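Local coordinates for molybdopterin-guanine dinucleotide biosynthesis protein B (MobB) (Archaeoglobus fulgidus, PDB 2F1R) that probably binds GTP and belongs to a P-loop NTPase-type family associated with the biosynthesis of the molybdopterin-guanine dinucleotide cofactor, at residues V113-V121 against E136-R146. Sequence-based numbering, arbitrary orientation.
Sequences VVVKKPEEV and ERVDGHKWFRR
At the C-terminal edge of the parallel strands of this P-loop NTPase-type fold, Arg-146 lies against the chain leaving strand 111-114, and the loop before strand 143-144 packs on the 3-10 segment 118-121. Val-115 turns its carbonyl oxygen onto one face of the Arg-146 guanidinium: Val-115 O stands 3.0 Å above the plane, over its centre, and 3.1 Å from Arg-146 CZ. Although Val-115 O is equally near NH2, the angle is too poor for a hydrogen bond, so the contact is oxygen over face, probably electrostatic in character. A bend at chi2 (57°) brings Arg-146 CD to 3.8 Å from Val-114 CG1, and a second at chi3 (66°) turns the guanidinium toward Val-115 O, while Lys-116 CD lies in plane at its edge. With an alanine in place of Arg-146, the Val-115 carbonyl is likely to lose its positive cover and a gap would probably open beside Val-114. Asp-135 offers the guanidinium a long, weak ion pair.

Strand 129-133 lies between strands 111-114 and 143-144 in the sheet, so the two segments meet mainly through the chain outside their strands, with no direct hydrogen bond between them. Pro-118 is the wedge: its CB touches Val-138 CG2 at 3.6 Å, and its CD lies 3.2 Å from Glu-136 OE2, whose extended chain crosses the proline ring at about a right angle. A water donates to both Lys-116 O and Glu-136 OE2, bridging the segments beside this apolar patch. Further along the 3-10 segment, Val-121 CG1 approaches His-141 NE2 obliquely at 3.9 Å; that nitrogen also has a weak hydrogen bond with Arg-125. The turn itself is pinned by Glu-120 OE1, which accepts a nearly straight bond (176°) from Lys-117 N, a weak one from Lys-116 N, and a further hydrogen bond with Thr-10 OG1, within the probable Walker A loop.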
loop_
_atom_site.group_PDB
_atom_site.type_symbol
_atom_site.label_atom_id
_atom_site.label_comp_id
_atom_site.label_asym_id
_atom_site.label_seq_id
_atom_site.Cartn_x
_atom_site.Cartn_y
_atom_site.Cartn_z
ATOM N N VAL A 113 -10.120 -9.842 -23.221
ATOM C CA VAL A 113 -8.897 -9.968 -24.034
ATOM C C VAL A 113 -8.828 -8.815 -25.007
ATOM O O VAL A 113 -9.729 -8.701 -25.849
ATOM C CB VAL A 113 -8.853 -11.292 -24.863
ATOM C CG1 VAL A 113 -7.595 -11.319 -25.815
ATOM C CG2 VAL A 113 -8.863 -12.503 -23.941
ATOM N N VAL A 114 -7.800 -7.964 -24.896
ATOM C CA VAL A 114 -7.646 -6.802 -25.763
ATOM C C VAL A 114 -6.474 -6.991 -26.721
ATOM O O VAL A 114 -5.307 -7.040 -26.280
ATOM C CB VAL A 114 -7.463 -5.509 -24.948
ATOM C CG1 VAL A 114 -7.462 -4.296 -25.866
ATOM C CG2 VAL A 114 -8.552 -5.388 -23.893
ATOM N N VAL A 115 -6.795 -7.153 -28.002
ATOM C CA VAL A 115 -5.782 -7.466 -29.001
ATOM C C VAL A 115 -5.914 -6.592 -30.248
ATOM O O VAL A 115 -6.956 -6.007 -30.517
ATOM C CB VAL A 115 -5.804 -8.946 -29.417
ATOM C CG1 VAL A 115 -5.294 -9.820 -28.271
ATOM C CG2 VAL A 115 -7.208 -9.401 -29.885
ATOM N N LYS A 116 -4.810 -6.488 -30.969
ATOM C CA LYS A 116 -4.790 -5.871 -32.278
ATOM C C LYS A 116 -5.337 -6.777 -33.398
ATOM O O LYS A 116 -6.121 -6.360 -34.246
ATOM C CB LYS A 116 -3.337 -5.482 -32.628
ATOM C CG LYS A 116 -3.303 -4.590 -33.904
ATOM C CD LYS A 116 -3.671 -3.117 -33.605
ATOM C CE LYS A 116 -3.338 -2.242 -34.796
ATOM N NZ LYS A 116 -2.371 -3.085 -35.564
ATOM N N LYS A 117 -4.905 -8.017 -33.402
ATOM C CA LYS A 117 -5.267 -8.980 -34.446
ATOM C C LYS A 117 -6.089 -10.066 -33.822
ATOM O O LYS A 117 -5.749 -10.529 -32.737
ATOM C CB LYS A 117 -3.996 -9.637 -35.002
ATOM C CG LYS A 117 -2.887 -8.689 -35.400
ATOM C CD LYS A 117 -1.612 -9.500 -35.630
ATOM C CE LYS A 117 -0.409 -8.584 -35.841
ATOM N NZ LYS A 117 -0.662 -7.151 -35.385
ATOM N N PRO A 118 -7.121 -10.553 -34.521
ATOM C CA PRO A 118 -8.016 -11.597 -33.943
ATOM C C PRO A 118 -7.308 -12.918 -33.535
ATOM O O PRO A 118 -7.667 -13.510 -32.523
ATOM C CB PRO A 118 -9.044 -11.868 -35.054
ATOM C CG PRO A 118 -8.845 -10.776 -36.078
ATOM C CD PRO A 118 -7.464 -10.218 -35.921
ATOM N N GLU A 119 -6.280 -13.330 -34.272
ATOM C CA GLU A 119 -5.545 -14.580 -34.028
ATOM C C GLU A 119 -4.692 -14.561 -32.739
ATOM O O GLU A 119 -4.340 -15.638 -32.236
ATOM C CB GLU A 119 -4.664 -14.943 -35.236
ATOM C CG GLU A 119 -3.524 -13.868 -35.577
ATOM C CD GLU A 119 -3.906 -12.842 -36.686
ATOM O OE1 GLU A 119 -4.992 -12.199 -36.647
ATOM O OE2 GLU A 119 -3.096 -12.677 -37.613
ATOM N N GLU A 120 -4.387 -13.364 -32.205
ATOM C CA GLU A 120 -3.741 -13.232 -30.885
ATOM C C GLU A 120 -4.629 -13.739 -29.731
ATOM O O GLU A 120 -4.129 -14.025 -28.664
ATOM C CB GLU A 120 -3.345 -11.773 -30.592
ATOM C CG GLU A 120 -2.360 -11.157 -31.609
ATOM C CD GLU A 120 -2.105 -9.640 -31.450
ATOM O OE1 GLU A 120 -2.939 -8.826 -31.042
ATOM O OE2 GLU A 120 -1.020 -9.213 -31.811
ATOM N N VAL A 121 -5.941 -13.843 -29.955
ATOM C CA VAL A 121 -6.895 -14.314 -28.904
ATOM C C VAL A 121 -6.500 -15.688 -28.368
ATOM O O VAL A 121 -6.641 -15.955 -27.165
ATOM C CB VAL A 121 -8.393 -14.360 -29.398
ATOM C CG1 VAL A 121 -9.341 -14.976 -28.274
ATOM C CG2 VAL A 121 -8.875 -12.967 -29.788
ATOM N N GLU A 136 -11.137 -4.988 -35.292
ATOM C CA GLU A 136 -11.590 -5.941 -36.284
ATOM C C GLU A 136 -12.492 -6.965 -35.587
ATOM O O GLU A 136 -12.169 -7.466 -34.494
ATOM C CB GLU A 136 -10.369 -6.652 -36.869
ATOM C CG GLU A 136 -10.704 -7.495 -38.074
ATOM C CD GLU A 136 -9.523 -8.300 -38.624
ATOM O OE1 GLU A 136 -9.847 -9.169 -39.443
ATOM O OE2 GLU A 136 -8.325 -8.095 -38.226
ATOM N N ARG A 137 -13.626 -7.268 -36.211
ATOM C CA ARG A 137 -14.504 -8.310 -35.704
ATOM C C ARG A 137 -13.807 -9.628 -35.437
ATOM O O ARG A 137 -12.974 -10.094 -36.209
ATOM C CB ARG A 137 -15.746 -8.484 -36.603
ATOM C CG ARG A 137 -16.437 -9.843 -36.556
ATOM C CD ARG A 137 -17.689 -9.882 -37.530
ATOM N NE ARG A 137 -18.799 -9.117 -36.950
ATOM C CZ ARG A 137 -19.641 -9.633 -36.052
ATOM N NH1 ARG A 137 -19.490 -10.918 -35.675
ATOM N NH2 ARG A 137 -20.624 -8.884 -35.537
ATOM N N VAL A 138 -14.157 -10.204 -34.297
ATOM C CA VAL A 138 -13.622 -11.462 -33.849
ATOM C C VAL A 138 -14.797 -12.475 -33.741
ATOM O O VAL A 138 -15.879 -12.108 -33.290
ATOM C CB VAL A 138 -12.892 -11.222 -32.491
ATOM C CG1 VAL A 138 -12.823 -12.456 -31.641
ATOM C CG2 VAL A 138 -11.446 -10.609 -32.750
ATOM N N ASP A 139 -14.576 -13.728 -34.146
ATOM C CA ASP A 139 -15.594 -14.795 -34.034
ATOM C C ASP A 139 -15.500 -15.595 -32.744
ATOM O O ASP A 139 -14.411 -15.836 -32.211
ATOM C CB ASP A 139 -15.460 -15.770 -35.209
ATOM C CG ASP A 139 -15.617 -15.072 -36.569
ATOM O OD1 ASP A 139 -16.609 -14.300 -36.759
ATOM O OD2 ASP A 139 -14.760 -15.323 -37.446
ATOM N N GLY A 140 -16.647 -16.039 -32.269
ATOM C CA GLY A 140 -16.705 -17.071 -31.245
ATOM C C GLY A 140 -16.738 -16.502 -29.852
ATOM O O GLY A 140 -16.749 -17.265 -28.894
ATOM N N HIS A 141 -16.793 -15.166 -29.747
ATOM C CA HIS A 141 -16.785 -14.436 -28.468
ATOM C C HIS A 141 -17.586 -13.159 -28.544
ATOM O O HIS A 141 -17.670 -12.536 -29.614
ATOM C CB HIS A 141 -15.357 -14.020 -28.069
ATOM C CG HIS A 141 -14.408 -15.160 -27.947
ATOM N ND1 HIS A 141 -14.390 -15.994 -26.851
ATOM C CD2 HIS A 141 -13.458 -15.618 -28.790
ATOM C CE1 HIS A 141 -13.458 -16.909 -27.020
ATOM N NE2 HIS A 141 -12.877 -16.702 -28.187
ATOM N N LYS A 142 -18.108 -12.739 -27.393
ATOM C CA LYS A 142 -18.649 -11.393 -27.237
ATOM C C LYS A 142 -17.571 -10.373 -27.665
ATOM O O LYS A 142 -16.417 -10.484 -27.268
ATOM C CB LYS A 142 -19.068 -11.179 -25.785
ATOM C CG LYS A 142 -19.815 -9.922 -25.536
ATOM C CD LYS A 142 -21.311 -10.165 -25.467
ATOM C CE LYS A 142 -22.082 -8.860 -25.805
ATOM N NZ LYS A 142 -22.457 -8.092 -24.603
ATOM N N TRP A 143 -17.945 -9.395 -28.474
ATOM C CA TRP A 143 -16.948 -8.566 -29.142
ATOM C C TRP A 143 -17.296 -7.098 -29.031
ATOM O O TRP A 143 -18.431 -6.724 -29.234
ATOM C CB TRP A 143 -16.773 -8.990 -30.625
ATOM C CG TRP A 143 -16.043 -7.943 -31.452
ATOM C CD1 TRP A 143 -14.729 -7.517 -31.289
ATOM C CD2 TRP A 143 -16.571 -7.179 -32.552
ATOM N NE1 TRP A 143 -14.441 -6.535 -32.200
ATOM C CE2 TRP A 143 -15.540 -6.313 -32.992
ATOM C CE3 TRP A 143 -17.816 -7.134 -33.195
ATOM C CZ2 TRP A 143 -15.709 -5.406 -34.060
ATOM C CZ3 TRP A 143 -17.994 -6.231 -34.248
ATOM C CH2 TRP A 143 -16.922 -5.377 -34.677
ATOM N N PHE A 144 -16.312 -6.280 -28.687
ATOM C CA PHE A 144 -16.415 -4.826 -28.690
ATOM C C PHE A 144 -15.204 -4.279 -29.438
ATOM O O PHE A 144 -14.149 -4.912 -29.494
ATOM C CB PHE A 144 -16.370 -4.275 -27.237
ATOM C CG PHE A 144 -17.468 -4.802 -26.348
ATOM C CD1 PHE A 144 -18.760 -4.246 -26.391
ATOM C CD2 PHE A 144 -17.229 -5.867 -25.511
ATOM C CE1 PHE A 144 -19.800 -4.761 -25.605
ATOM C CE2 PHE A 144 -18.250 -6.369 -24.722
ATOM C CZ PHE A 144 -19.537 -5.826 -24.771
ATOM N N ARG A 145 -15.367 -3.113 -30.017
ATOM C CA ARG A 145 -14.235 -2.341 -30.530
ATOM C C ARG A 145 -13.539 -1.577 -29.401
ATOM O O ARG A 145 -14.146 -1.317 -28.393
ATOM C CB ARG A 145 -14.724 -1.367 -31.604
ATOM C CG ARG A 145 -15.370 -2.036 -32.805
ATOM C CD ARG A 145 -16.104 -1.047 -33.689
ATOM N NE ARG A 145 -15.252 0.044 -34.142
ATOM C CZ ARG A 145 -15.474 0.755 -35.250
ATOM N NH1 ARG A 145 -16.521 0.457 -36.041
ATOM N NH2 ARG A 145 -14.642 1.746 -35.592
ATOM N N ARG A 146 -12.274 -1.200 -29.598
ATOM C CA ARG A 146 -11.439 -0.456 -28.597
ATOM C C ARG A 146 -12.136 0.771 -27.990
ATOM O O ARG A 146 -12.008 1.050 -26.804
ATOM C CB ARG A 146 -10.100 -0.018 -29.248
ATOM C CG ARG A 146 -8.770 -0.691 -28.784
ATOM C CD ARG A 146 -8.610 -2.290 -28.869
ATOM N NE ARG A 146 -8.589 -2.906 -30.204
ATOM C CZ ARG A 146 -7.548 -2.982 -31.054
ATOM N NH1 ARG A 146 -6.353 -2.472 -30.742
ATOM N NH2 ARG A 146 -7.717 -3.570 -32.245
HETATM O O HOH W 1 -6.721 -6.212 -36.980
#